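Local coordinates for peroxisomal acyl-CoA oxidase 1A (Solanum lycopersicum, PDB 2FON), which probably catalyses, as an FAD-dependent acyl-CoA oxidase of the peroxisome, the first, oxidative step of fatty acid beta-oxidation, at residues V112-F117 / Y253-N258; M246-G251 / L432-V437; M484-D489 / T593-S598. All coordinates share one frame; numbering follows the deposited sequence.

Overall arrangement
Interactions 1 and 2 are buried and adjoin, their centres about 10 Å apart. Both use the loop between strands 239-243 and 258-263 of the middle domain: interaction 1 sets it against the N-terminal helical part, interaction 2 against helix 429-436 of the C-alpha1 part, and Asn254 and Lys247 tie the two pieces of loop together. Interaction 1 mixes a hydroxyl-to-carbonyl bond with proline and methionine packing beside the FAD pocket, whereas in interaction 2 the side-chain contacts are apolar. Interaction 3, about 44 Å from interaction 2 between centres, lies in the C-terminal helical region; there a backbone hydrogen bond and a tyrosine ring join two loops, and it too is largely buried, with an exposed arginine at its border.

Interaction 1 (V112-F117 / Y253-N258); sequences VDEPAF and YNSMDN
Ser255 places OG between its backbone N and carbonyl carbon (chi1 62°), while Met256 sends CG anti to the backbone N (chi1 171°) and then bends at chi2 and chi3; both side chains thereby meet the loop 112-117. This is an interdomain loop-loop contact of the acyl-CoA oxidase fold, joining the connection between helices 102-112 and 118-132 of the N-terminal part to the loop ahead of strand 258-263 in the middle domain. Ser255 OG donates to Pro115 O at 2.6 Å, meeting the carbonyl at a C=O...donor angle of 140° and slightly tilted from its plane. The ring of the same proline also meets Tyr253: Pro115 CB lies over one face of the Tyr253 ring, 4.1 Å from its centroid and almost on the ring normal, a CH-pi contact, with CG beside CD1. FAD also touches Tyr253, and Tyr423 of the second subunit packs on it, so the proline abuts a wall of the cofactor pocket. Alongside Ser255 CB, the extended Glu114 chain brings OE2 to 3.7 Å, but OE2 is hydrogen-bonded to Thr84 and OE1 forms a salt bridge with Lys87. Asp257 OD1 comes near Phe117 CB, whereas OD2 is held by the backbone N atoms of Lys200 and Val201. The bent Met256 side chain, about 4 Å from the FAD-binding Gly196, runs alongside the backbone of Ala116 and Phe117. Its SD is 3.7 Å from Phe117 N, and its terminal methyl CE lies 4.1 Å from Pro115 CB and 3.3 Å from Ala116 O.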
ATOM      1  N   VAL B 112      17.684  -0.514  17.998  1.00 68.01           N
ATOM      2  CA  VAL B 112      18.491  -1.210  17.019  1.00 68.39           C
ATOM      3  C   VAL B 112      17.696  -1.339  15.685  1.00 68.83           C
ATOM      4  O   VAL B 112      18.273  -1.323  14.607  1.00 68.74           O
ATOM      5  CB  VAL B 112      18.933  -2.597  17.569  1.00 67.65           C
ATOM      6  CG1 VAL B 112      19.558  -3.459  16.466  1.00 69.29           C
ATOM      7  CG2 VAL B 112      19.917  -2.427  18.616  1.00 66.34           C
ATOM      8  N   ASP B 113      16.381  -1.506  15.798  1.00 69.30           N
ATOM      9  CA  ASP B 113      15.436  -1.356  14.697  1.00 69.65           C
ATOM     10  C   ASP B 113      15.642  -2.306  13.544  1.00 70.66           C
ATOM     11  O   ASP B 113      15.660  -1.888  12.418  1.00 72.18           O
ATOM     12  CB  ASP B 113      15.456   0.091  14.196  1.00 69.46           C
ATOM     13  CG  ASP B 113      14.331   0.408  13.192  1.00 68.50           C
ATOM     14  OD1 ASP B 113      13.169  -0.049  13.356  1.00 66.39           O
ATOM     15  OD2 ASP B 113      14.609   1.178  12.250  1.00 67.07           O
ATOM     16  N   GLU B 114      15.767  -3.594  13.809  1.00 71.28           N
ATOM     17  CA  GLU B 114      15.988  -4.565  12.759  1.00 71.47           C
ATOM     18  C   GLU B 114      15.270  -5.863  13.106  1.00 70.57           C
ATOM     19  O   GLU B 114      15.577  -6.469  14.136  1.00 71.50           O
ATOM     20  CB  GLU B 114      17.495  -4.816  12.729  1.00 72.63           C
ATOM     21  CG  GLU B 114      17.968  -6.036  11.970  1.00 77.52           C
ATOM     22  CD  GLU B 114      19.422  -5.868  11.503  1.00 86.37           C
ATOM     23  OE1 GLU B 114      20.097  -4.920  12.027  1.00 86.33           O
ATOM     24  OE2 GLU B 114      19.879  -6.685  10.627  1.00 88.81           O
ATOM     25  N   PRO B 115      14.338  -6.323  12.269  1.00 69.48           N
ATOM     26  CA  PRO B 115      13.730  -7.595  12.672  1.00 69.43           C
ATOM     27  C   PRO B 115      14.809  -8.683  12.803  1.00 69.95           C
ATOM     28  O   PRO B 115      15.731  -8.752  11.983  1.00 70.63           O
ATOM     29  CB  PRO B 115      12.786  -7.921  11.492  1.00 69.72           C
ATOM     30  CG  PRO B 115      12.521  -6.588  10.817  1.00 68.40           C
ATOM     31  CD  PRO B 115      13.836  -5.851  10.969  1.00 69.37           C
ATOM     32  N   ALA B 116      14.727  -9.510  13.839  1.00 70.32           N
ATOM     33  CA  ALA B 116      15.667 -10.615  14.037  1.00 70.14           C
ATOM     34  C   ALA B 116      15.065 -11.562  15.039  1.00 70.55           C
ATOM     35  O   ALA B 116      14.154 -11.173  15.781  1.00 71.83           O
ATOM     36  CB  ALA B 116      16.992 -10.072  14.581  1.00 70.47           C
ATOM     37  N   PHE B 117      15.609 -12.769  15.118  1.00 70.48           N
ATOM     38  CA  PHE B 117      15.165 -13.821  16.047  1.00 69.79           C
ATOM     39  C   PHE B 117      14.944 -13.349  17.487  1.00 70.56           C
ATOM     40  O   PHE B 117      13.961 -13.748  18.127  1.00 71.81           O
ATOM     41  CB  PHE B 117      16.163 -14.997  16.040  1.00 69.21           C
ATOM     42  CG  PHE B 117      17.500 -14.663  16.618  1.00 68.36           C
ATOM     43  CD1 PHE B 117      17.832 -15.050  17.941  1.00 68.47           C
ATOM     44  CD2 PHE B 117      18.432 -13.939  15.881  1.00 68.93           C
ATOM     45  CE1 PHE B 117      19.069 -14.749  18.509  1.00 65.96           C
ATOM     46  CE2 PHE B 117      19.695 -13.610  16.469  1.00 69.86           C
ATOM     47  CZ  PHE B 117      20.001 -14.023  17.777  1.00 67.07           C
ATOM     48  N   TYR B 253      12.116  -7.537   6.513  1.00 67.29           N
ATOM     49  CA  TYR B 253      12.094  -8.787   7.308  1.00 66.74           C
ATOM     50  C   TYR B 253      13.095  -9.785   6.794  1.00 66.13           C
ATOM     51  O   TYR B 253      13.249 -10.841   7.356  1.00 66.87           O
ATOM     52  CB  TYR B 253      10.721  -9.423   7.318  1.00 68.00           C
ATOM     53  CG  TYR B 253       9.989  -9.269   8.577  1.00 69.07           C
ATOM     54  CD1 TYR B 253       9.265  -8.119   8.838  1.00 72.89           C
ATOM     55  CD2 TYR B 253       9.980 -10.290   9.515  1.00 71.15           C
ATOM     56  CE1 TYR B 253       8.568  -7.953  10.034  1.00 72.94           C
ATOM     57  CE2 TYR B 253       9.291 -10.173  10.705  1.00 71.28           C
ATOM     58  CZ  TYR B 253       8.588  -8.996  10.963  1.00 75.43           C
ATOM     59  OH  TYR B 253       7.901  -8.853  12.170  1.00 78.53           O
ATOM     60  N   ASN B 254      13.789  -9.453   5.723  1.00 65.19           N
ATOM     61  CA  ASN B 254      14.804 -10.341   5.152  1.00 64.34           C
ATOM     62  C   ASN B 254      15.969 -10.628   6.072  1.00 63.69           C
ATOM     63  O   ASN B 254      16.713 -11.539   5.864  1.00 63.48           O
ATOM     64  CB  ASN B 254      15.212  -9.847   3.740  1.00 63.44           C
ATOM     65  CG  ASN B 254      14.039  -9.934   2.791  1.00 62.36           C
ATOM     66  OD1 ASN B 254      13.534 -11.036   2.536  1.00 60.96           O
ATOM     67  ND2 ASN B 254      13.521  -8.786   2.358  1.00 59.01           N
ATOM     68  N   SER B 255      16.093  -9.839   7.114  1.00 64.63           N
ATOM     69  CA  SER B 255      17.064 -10.088   8.145  1.00 64.93           C
ATOM     70  C   SER B 255      16.495 -11.042   9.153  1.00 64.88           C
ATOM     71  O   SER B 255      17.182 -11.444  10.059  1.00 66.45           O
ATOM     72  CB  SER B 255      17.382  -8.780   8.848  1.00 65.30           C
ATOM     73  OG  SER B 255      16.225  -8.268   9.464  1.00 66.54           O
ATOM     74  N   MET B 256      15.234 -11.399   9.016  1.00 65.14           N
ATOM     75  CA  MET B 256      14.577 -12.362   9.927  1.00 65.49           C
ATOM     76  C   MET B 256      14.561 -13.746   9.237  1.00 65.99           C
ATOM     77  O   MET B 256      14.182 -13.868   8.036  1.00 66.03           O
ATOM     78  CB  MET B 256      13.141 -11.876  10.287  1.00 64.94           C
ATOM     79  CG  MET B 256      12.288 -12.840  11.037  1.00 64.65           C
ATOM     80  SD  MET B 256      12.746 -12.876  12.784  1.00 75.47           S
ATOM     81  CE  MET B 256      11.850 -11.436  13.470  1.00 68.75           C
ATOM     82  N   ASP B 257      14.986 -14.769   9.959  1.00 65.70           N
ATOM     83  CA  ASP B 257      14.992 -16.109   9.375  1.00 67.88           C
ATOM     84  C   ASP B 257      13.684 -16.879   9.597  1.00 67.30           C
ATOM     85  O   ASP B 257      13.657 -17.780  10.427  1.00 68.06           O
ATOM     86  CB  ASP B 257      16.206 -16.949   9.860  1.00 68.75           C
ATOM     87  CG  ASP B 257      16.382 -16.956  11.407  1.00 71.16           C
ATOM     88  OD1 ASP B 257      16.314 -15.878  12.089  1.00 73.86           O
ATOM     89  OD2 ASP B 257      16.610 -18.068  11.939  1.00 73.24           O
ATOM     90  N   ASN B 258      12.626 -16.527   8.870  1.00 65.89           N
ATOM     91  CA  ASN B 258      11.350 -17.189   8.991  1.00 65.85           C
ATOM     92  C   ASN B 258      11.443 -18.633   8.440  1.00 66.54           C
ATOM     93  O   ASN B 258      11.941 -18.891   7.339  1.00 66.09           O
ATOM     94  CB  ASN B 258      10.277 -16.400   8.246  1.00 65.29           C
ATOM     95  CG  ASN B 258      10.074 -14.997   8.810  1.00 67.40           C
ATOM     96  OD1 ASN B 258      10.739 -14.024   8.381  1.00 68.78           O
ATOM     97  ND2 ASN B 258       9.168 -14.873   9.796  1.00 65.00           N
TER

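Interaction 2 (M246-G251 / L432-V437); sequences MKFGNG and LFAVYV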
ATOM      1  N   MET B 246      12.732 -14.839   0.279  1.00 67.12           N
ATOM      2  CA  MET B 246      12.724 -13.452   0.455  1.00 70.49           C
ATOM      3  C   MET B 246      11.305 -13.010   0.672  1.00 68.09           C
ATOM      4  O   MET B 246      10.347 -13.591   0.112  1.00 68.18           O
ATOM      5  CB  MET B 246      13.329 -12.758  -0.734  1.00 69.16           C
ATOM      6  CG  MET B 246      14.821 -12.859  -0.716  1.00 75.03           C
ATOM      7  SD  MET B 246      15.560 -11.440  -1.598  1.00 83.44           S
ATOM      8  CE  MET B 246      15.225 -10.024  -0.535  1.00 80.67           C
ATOM      9  N   LYS B 247      11.192 -11.979   1.496  1.00 65.70           N
ATOM     10  CA  LYS B 247       9.994 -11.251   1.641  1.00 63.90           C
ATOM     11  C   LYS B 247      10.109  -9.839   1.074  1.00 63.42           C
ATOM     12  O   LYS B 247      11.204  -9.314   0.748  1.00 63.77           O
ATOM     13  CB  LYS B 247       9.624 -11.163   3.114  1.00 64.04           C
ATOM     14  CG  LYS B 247       9.673 -12.462   3.923  1.00 65.55           C
ATOM     15  CD  LYS B 247      11.048 -12.817   4.373  1.00 69.17           C
ATOM     16  CE  LYS B 247      11.049 -13.245   5.801  1.00 67.92           C
ATOM     17  NZ  LYS B 247      12.390 -13.823   6.187  1.00 65.75           N
ATOM     18  N   PHE B 248       8.945  -9.223   1.043  1.00 62.60           N
ATOM     19  CA  PHE B 248       8.675  -7.919   0.557  1.00 62.83           C
ATOM     20  C   PHE B 248       9.662  -6.930   1.061  1.00 62.88           C
ATOM     21  O   PHE B 248       9.888  -6.872   2.273  1.00 64.36           O
ATOM     22  CB  PHE B 248       7.277  -7.560   1.062  1.00 63.46           C
ATOM     23  CG  PHE B 248       6.663  -6.337   0.421  1.00 65.55           C
ATOM     24  CD1 PHE B 248       5.515  -5.781   0.969  1.00 67.50           C
ATOM     25  CD2 PHE B 248       7.202  -5.756  -0.724  1.00 65.84           C
ATOM     26  CE1 PHE B 248       4.927  -4.677   0.408  1.00 68.64           C
ATOM     27  CE2 PHE B 248       6.613  -4.637  -1.297  1.00 68.92           C
ATOM     28  CZ  PHE B 248       5.482  -4.089  -0.724  1.00 68.50           C
ATOM     29  N   GLY B 249      10.211  -6.120   0.154  1.00 62.38           N
ATOM     30  CA  GLY B 249      11.097  -5.025   0.516  1.00 63.12           C
ATOM     31  C   GLY B 249      12.574  -5.375   0.616  1.00 64.79           C
ATOM     32  O   GLY B 249      12.953  -6.530   0.870  1.00 65.43           O
ATOM     33  N   ASN B 250      13.415  -4.384   0.334  1.00 65.92           N
ATOM     34  CA  ASN B 250      14.860  -4.445   0.583  1.00 66.75           C
ATOM     35  C   ASN B 250      15.152  -4.411   2.124  1.00 66.27           C
ATOM     36  O   ASN B 250      14.604  -3.587   2.850  1.00 66.21           O
ATOM     37  CB  ASN B 250      15.547  -3.283  -0.165  1.00 67.33           C
ATOM     38  CG  ASN B 250      15.138  -3.201  -1.704  1.00 71.97           C
ATOM     39  OD1 ASN B 250      15.182  -4.201  -2.452  1.00 74.72           O
ATOM     40  ND2 ASN B 250      14.780  -1.990  -2.160  1.00 75.37           N
ATOM     41  N   GLY B 251      15.985  -5.315   2.637  1.00 65.41           N
ATOM     42  CA  GLY B 251      16.127  -5.396   4.059  1.00 63.86           C
ATOM     43  C   GLY B 251      14.772  -5.830   4.597  1.00 64.59           C
ATOM     44  O   GLY B 251      14.329  -6.947   4.312  1.00 63.29           O
ATOM     45  N   LEU B 432       9.781   1.009   5.923  1.00 67.35           N
ATOM     46  CA  LEU B 432       8.888   1.117   7.024  1.00 66.50           C
ATOM     47  C   LEU B 432       7.531   0.478   6.700  1.00 66.55           C
ATOM     48  O   LEU B 432       6.864   0.024   7.624  1.00 66.47           O
ATOM     49  CB  LEU B 432       8.720   2.557   7.427  1.00 66.53           C
ATOM     50  CG  LEU B 432       7.873   2.819   8.667  1.00 66.57           C
ATOM     51  CD1 LEU B 432       8.591   2.212   9.806  1.00 67.19           C
ATOM     52  CD2 LEU B 432       7.697   4.335   8.897  1.00 65.96           C
ATOM     53  N   PHE B 433       7.116   0.501   5.422  1.00 65.77           N
ATOM     54  CA  PHE B 433       5.886  -0.140   4.996  1.00 65.33           C
ATOM     55  C   PHE B 433       6.056  -1.654   4.865  1.00 65.73           C
ATOM     56  O   PHE B 433       5.239  -2.422   5.345  1.00 65.82           O
ATOM     57  CB  PHE B 433       5.420   0.454   3.680  1.00 65.92           C
ATOM     58  CG  PHE B 433       4.218  -0.227   3.095  1.00 63.18           C
ATOM     59  CD1 PHE B 433       2.950  -0.021   3.638  1.00 65.93           C
ATOM     60  CD2 PHE B 433       4.351  -1.066   2.025  1.00 63.61           C
ATOM     61  CE1 PHE B 433       1.841  -0.651   3.116  1.00 66.26           C
ATOM     62  CE2 PHE B 433       3.242  -1.731   1.468  1.00 65.23           C
ATOM     63  CZ  PHE B 433       1.995  -1.524   2.003  1.00 66.91           C
ATOM     64  N   ALA B 434       7.114  -2.081   4.190  1.00 65.75           N
ATOM     65  CA  ALA B 434       7.425  -3.487   4.107  1.00 65.81           C
ATOM     66  C   ALA B 434       7.521  -4.164   5.469  1.00 66.06           C
ATOM     67  O   ALA B 434       6.865  -5.224   5.687  1.00 66.02           O
ATOM     68  CB  ALA B 434       8.686  -3.724   3.304  1.00 65.71           C
ATOM     69  N   VAL B 435       8.334  -3.597   6.364  1.00 65.89           N
ATOM     70  CA  VAL B 435       8.399  -4.121   7.741  1.00 66.92           C
ATOM     71  C   VAL B 435       7.038  -4.047   8.464  1.00 65.65           C
ATOM     72  O   VAL B 435       6.751  -4.883   9.277  1.00 66.41           O
ATOM     73  CB  VAL B 435       9.350  -3.318   8.705  1.00 67.74           C
ATOM     74  CG1 VAL B 435       9.267  -3.915  10.104  1.00 67.97           C
ATOM     75  CG2 VAL B 435      10.752  -3.351   8.262  1.00 69.55           C
ATOM     76  N   TYR B 436       6.232  -3.040   8.216  1.00 63.85           N
ATOM     77  CA  TYR B 436       5.065  -2.893   9.050  1.00 64.02           C
ATOM     78  C   TYR B 436       3.957  -3.850   8.716  1.00 64.31           C
ATOM     79  O   TYR B 436       3.261  -4.381   9.596  1.00 63.96           O
ATOM     80  CB  TYR B 436       4.455  -1.483   8.989  1.00 63.64           C
ATOM     81  CG  TYR B 436       3.395  -1.414  10.033  1.00 64.89           C
ATOM     82  CD1 TYR B 436       3.750  -1.453  11.381  1.00 61.58           C
ATOM     83  CD2 TYR B 436       2.012  -1.444   9.690  1.00 65.85           C
ATOM     84  CE1 TYR B 436       2.794  -1.457  12.354  1.00 61.21           C
ATOM     85  CE2 TYR B 436       1.041  -1.440  10.672  1.00 62.14           C
ATOM     86  CZ  TYR B 436       1.445  -1.448  12.001  1.00 63.08           C
ATOM     87  OH  TYR B 436       0.525  -1.433  13.019  1.00 65.08           O
ATOM     88  N   VAL B 437       3.768  -4.025   7.420  1.00 64.97           N
ATOM     89  CA  VAL B 437       2.564  -4.627   6.907  1.00 64.96           C
ATOM     90  C   VAL B 437       2.163  -6.033   7.447  1.00 64.97           C
ATOM     91  O   VAL B 437       0.971  -6.264   7.675  1.00 64.17           O
ATOM     92  CB  VAL B 437       2.489  -4.473   5.397  1.00 65.16           C
ATOM     93  CG1 VAL B 437       3.203  -5.614   4.715  1.00 62.54           C
ATOM     94  CG2 VAL B 437       0.975  -4.282   4.982  1.00 64.66           C
TER
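A loop-on-helix contact joins the middle domain to the C-alpha1 part of the acyl-CoA oxidase fold: loop 246-251, between strands 239-243 and 258-263, lies against helix 429-436, and Phe248 enters between Phe433, Ala434 and Val437. With CG anti to the backbone N (chi1 -167°), the Phe248 ring reaches across to the helix. It meets the Phe433 ring rim to rim, CE1 to CE2 at 3.6 Å, with the planes nearly perpendicular at 89° and the centroids 5.9 Å apart; neither ring lies over the other's face. Ala434 CB instead comes over a face of Phe248, 4.4 Å from CG, while Val437 CG1 approaches the ring edge at CD1. Phe433 and Ala434 of the helix and Val437 just after it thus meet one aromatic ring, one over a face and two at neighbouring points of the edge, and the side-chain contacts are apolar. Around it, Phe433 also packs on Ile411 of helix 389-417, and Pro430 of the second subunit lies against Phe248. The dimer supplies polar ties as well: Ala434 O accepts from Tyr423 OH of that subunit. Within the chain, Lys247 N is bonded to Asn254 OD1 and Lys247 NZ to Met256 O, which fastens the loop to the neighbouring 253-258 segment. Gly249 makes the closest backbone approach to the helix. With no side chain, it brings its CA to 3.9 Å from Ala434 CB, a methyl that also sits 3.5 Å from Phe248 O.

Interaction 3 (M484-D489 / T593-S598); sequences MQCRSD and TGYITS
The tight part of this contact is Ser488 against Tyr595. Ser488 N donates to Tyr595 O at 2.6 Å and 166°, and the same N stands 3.3 Å above one face of the tyrosine ring, offset toward its rim. Tyr595 CG is anti to the backbone N (chi1 -178°), which puts CG beside its own carbonyl carbon and turns the ring toward residues 486-488. There CE2 lies 3.4 Å from Ser488 CB, and Cys486 SG meets the ring edge 3.7 Å from CE1, a sulfur-aromatic contact. Ile596 CG2 completes this buried side against Ser488 CB. The contact joins two interhelical loops of the C-terminal helical region, one leading from helix 480-483 to helix 499-521, the other from helix 587-592 to helix 598-615. Helix 499-521 lies along the tyrosine through Ala505 and Ala508, and Glu504 of that helix is hydrogen-bonded to its OH. An ST turn, Tyr595 N to Thr593 OG1 at 2.7 Å, braces the second loop. Arg487 forms the solvent-exposed border; its chain bends at chi2 toward Gly594, but the modelled approach of NH1 to Gly594 O is too close to be trusted and is not a hydrogen bond.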
ATOM      1  N   MET B 484     -31.459   4.918  19.064  1.00 66.48           N
ATOM      2  CA  MET B 484     -32.232   4.643  17.849  1.00 67.74           C
ATOM      3  C   MET B 484     -33.018   5.851  17.354  1.00 68.34           C
ATOM      4  O   MET B 484     -33.354   5.933  16.170  1.00 68.74           O
ATOM      5  CB  MET B 484     -33.237   3.512  18.072  1.00 67.85           C
ATOM      6  CG  MET B 484     -32.666   2.133  18.186  1.00 70.14           C
ATOM      7  SD  MET B 484     -31.677   1.788  16.737  1.00 76.76           S
ATOM      8  CE  MET B 484     -32.948   1.442  15.498  1.00 75.86           C
ATOM      9  N   GLN B 485     -33.334   6.778  18.247  1.00 68.73           N
ATOM     10  CA  GLN B 485     -34.271   7.830  17.882  1.00 69.82           C
ATOM     11  C   GLN B 485     -33.768   9.284  18.068  1.00 70.42           C
ATOM     12  O   GLN B 485     -34.508  10.235  17.811  1.00 70.31           O
ATOM     13  CB  GLN B 485     -35.613   7.604  18.600  1.00 69.66           C
ATOM     14  CG  GLN B 485     -35.525   7.589  20.117  1.00 70.33           C
ATOM     15  CD  GLN B 485     -35.482   8.992  20.757  1.00 72.59           C
ATOM     16  OE1 GLN B 485     -36.476   9.758  20.732  1.00 75.19           O
ATOM     17  NE2 GLN B 485     -34.349   9.316  21.372  1.00 71.01           N
ATOM     18  N   CYS B 486     -32.532   9.471  18.514  1.00 70.98           N
ATOM     19  CA  CYS B 486     -32.026  10.827  18.643  1.00 71.75           C
ATOM     20  C   CYS B 486     -31.603  11.455  17.291  1.00 71.87           C
ATOM     21  O   CYS B 486     -31.618  10.821  16.229  1.00 72.35           O
ATOM     22  CB  CYS B 486     -30.932  10.939  19.726  1.00 71.97           C
ATOM     23  SG  CYS B 486     -29.538   9.745  19.672  1.00 74.85           S
ATOM     24  N   ARG B 487     -31.292  12.734  17.347  1.00 71.42           N
ATOM     25  CA  ARG B 487     -30.881  13.482  16.204  1.00 71.56           C
ATOM     26  C   ARG B 487     -29.750  14.286  16.799  1.00 70.85           C
ATOM     27  O   ARG B 487     -29.857  14.758  17.924  1.00 70.17           O
ATOM     28  CB  ARG B 487     -32.002  14.446  15.741  1.00 72.01           C
ATOM     29  CG  ARG B 487     -33.328  13.785  15.349  1.00 74.68           C
ATOM     30  CD  ARG B 487     -33.669  13.847  13.852  1.00 78.34           C
ATOM     31  NE  ARG B 487     -34.555  12.739  13.441  1.00 82.52           N
ATOM     32  CZ  ARG B 487     -34.151  11.682  12.719  1.00 84.78           C
ATOM     33  NH1 ARG B 487     -32.880  11.594  12.326  1.00 86.53           N
ATOM     34  NH2 ARG B 487     -35.001  10.703  12.391  1.00 84.24           N
ATOM     35  N   SER B 488     -28.652  14.445  16.075  1.00 70.17           N
ATOM     36  CA  SER B 488     -27.700  15.440  16.509  1.00 69.28           C
ATOM     37  C   SER B 488     -28.456  16.770  16.709  1.00 69.46           C
ATOM     38  O   SER B 488     -29.509  17.020  16.104  1.00 68.61           O
ATOM     39  CB  SER B 488     -26.571  15.582  15.488  1.00 68.72           C
ATOM     40  OG  SER B 488     -25.840  16.768  15.723  1.00 65.71           O
ATOM     41  N   ASP B 489     -27.904  17.629  17.546  1.00 69.89           N
ATOM     42  CA  ASP B 489     -28.456  18.973  17.678  1.00 70.93           C
ATOM     43  C   ASP B 489     -27.442  20.072  17.339  1.00 70.90           C
ATOM     44  O   ASP B 489     -27.514  21.172  17.909  1.00 70.96           O
ATOM     45  CB  ASP B 489     -28.969  19.186  19.106  1.00 71.68           C
ATOM     46  CG  ASP B 489     -27.881  18.963  20.150  1.00 73.80           C
ATOM     47  OD1 ASP B 489     -26.850  18.279  19.805  1.00 77.94           O
ATOM     48  OD2 ASP B 489     -28.063  19.465  21.296  1.00 72.88           O
ATOM     49  N   THR B 593     -29.264   6.068   8.875  1.00 70.94           N
ATOM     50  CA  THR B 593     -29.951   6.129  10.162  1.00 71.17           C
ATOM     51  C   THR B 593     -30.776   7.399  10.479  1.00 71.66           C
ATOM     52  O   THR B 593     -31.838   7.333  11.136  1.00 72.44           O
ATOM     53  CB  THR B 593     -28.892   6.179  11.220  1.00 72.17           C
ATOM     54  OG1 THR B 593     -28.652   7.569  11.513  1.00 73.42           O
ATOM     55  CG2 THR B 593     -27.571   5.458  10.764  1.00 67.85           C
ATOM     56  N   GLY B 594     -30.255   8.566  10.087  1.00 71.16           N
ATOM     57  CA  GLY B 594     -30.955   9.838  10.316  1.00 69.61           C
ATOM     58  C   GLY B 594     -30.259  10.718  11.340  1.00 69.02           C
ATOM     59  O   GLY B 594     -30.604  11.893  11.472  1.00 68.29           O
ATOM     60  N   TYR B 595     -29.262  10.172  12.047  1.00 68.24           N
ATOM     61  CA  TYR B 595     -28.694  10.876  13.190  1.00 67.84           C
ATOM     62  C   TYR B 595     -28.278  12.339  12.935  1.00 67.65           C
ATOM     63  O   TYR B 595     -28.519  13.223  13.785  1.00 67.64           O
ATOM     64  CB  TYR B 595     -27.598  10.083  13.902  1.00 68.21           C
ATOM     65  CG  TYR B 595     -27.091  10.844  15.094  1.00 69.24           C
ATOM     66  CD1 TYR B 595     -27.793  10.847  16.307  1.00 67.62           C
ATOM     67  CD2 TYR B 595     -25.950  11.644  14.984  1.00 71.39           C
ATOM     68  CE1 TYR B 595     -27.340  11.597  17.385  1.00 68.75           C
ATOM     69  CE2 TYR B 595     -25.495  12.402  16.048  1.00 71.60           C
ATOM     70  CZ  TYR B 595     -26.185  12.380  17.252  1.00 70.27           C
ATOM     71  OH  TYR B 595     -25.689  13.152  18.296  1.00 69.14           O
ATOM     72  N   ILE B 596     -27.691  12.597  11.768  1.00 67.29           N
ATOM     73  CA  ILE B 596     -27.357  13.964  11.333  1.00 66.52           C
ATOM     74  C   ILE B 596     -28.028  14.295   9.990  1.00 66.35           C
ATOM     75  O   ILE B 596     -28.378  13.389   9.239  1.00 66.80           O
ATOM     76  CB  ILE B 596     -25.829  14.106  11.190  1.00 66.80           C
ATOM     77  CG1 ILE B 596     -25.295  13.177  10.116  1.00 64.54           C
ATOM     78  CG2 ILE B 596     -25.105  13.748  12.500  1.00 68.13           C
ATOM     79  CD1 ILE B 596     -23.821  13.381   9.826  1.00 63.03           C
ATOM     80  N   THR B 597     -28.195  15.576   9.671  1.00 66.08           N
ATOM     81  CA  THR B 597     -28.709  15.986   8.351  1.00 66.05           C
ATOM     82  C   THR B 597     -27.585  16.516   7.485  1.00 66.32           C
ATOM     83  O   THR B 597     -26.424  16.585   7.920  1.00 66.61           O
ATOM     84  CB  THR B 597     -29.737  17.144   8.444  1.00 66.65           C
ATOM     85  OG1 THR B 597     -29.072  18.312   8.929  1.00 68.17           O
ATOM     86  CG2 THR B 597     -30.944  16.798   9.337  1.00 64.92           C
ATOM     87  N   SER B 598     -27.901  16.914   6.259  1.00 65.96           N
ATOM     88  CA  SER B 598     -26.831  17.391   5.402  1.00 65.85           C
ATOM     89  C   SER B 598     -26.131  18.581   5.973  1.00 65.69           C
ATOM     90  O   SER B 598     -24.920  18.533   6.182  1.00 65.64           O
ATOM     91  CB  SER B 598     -27.292  17.672   4.005  1.00 65.69           C
ATOM     92  OG  SER B 598     -27.217  16.455   3.318  1.00 69.00           O
TER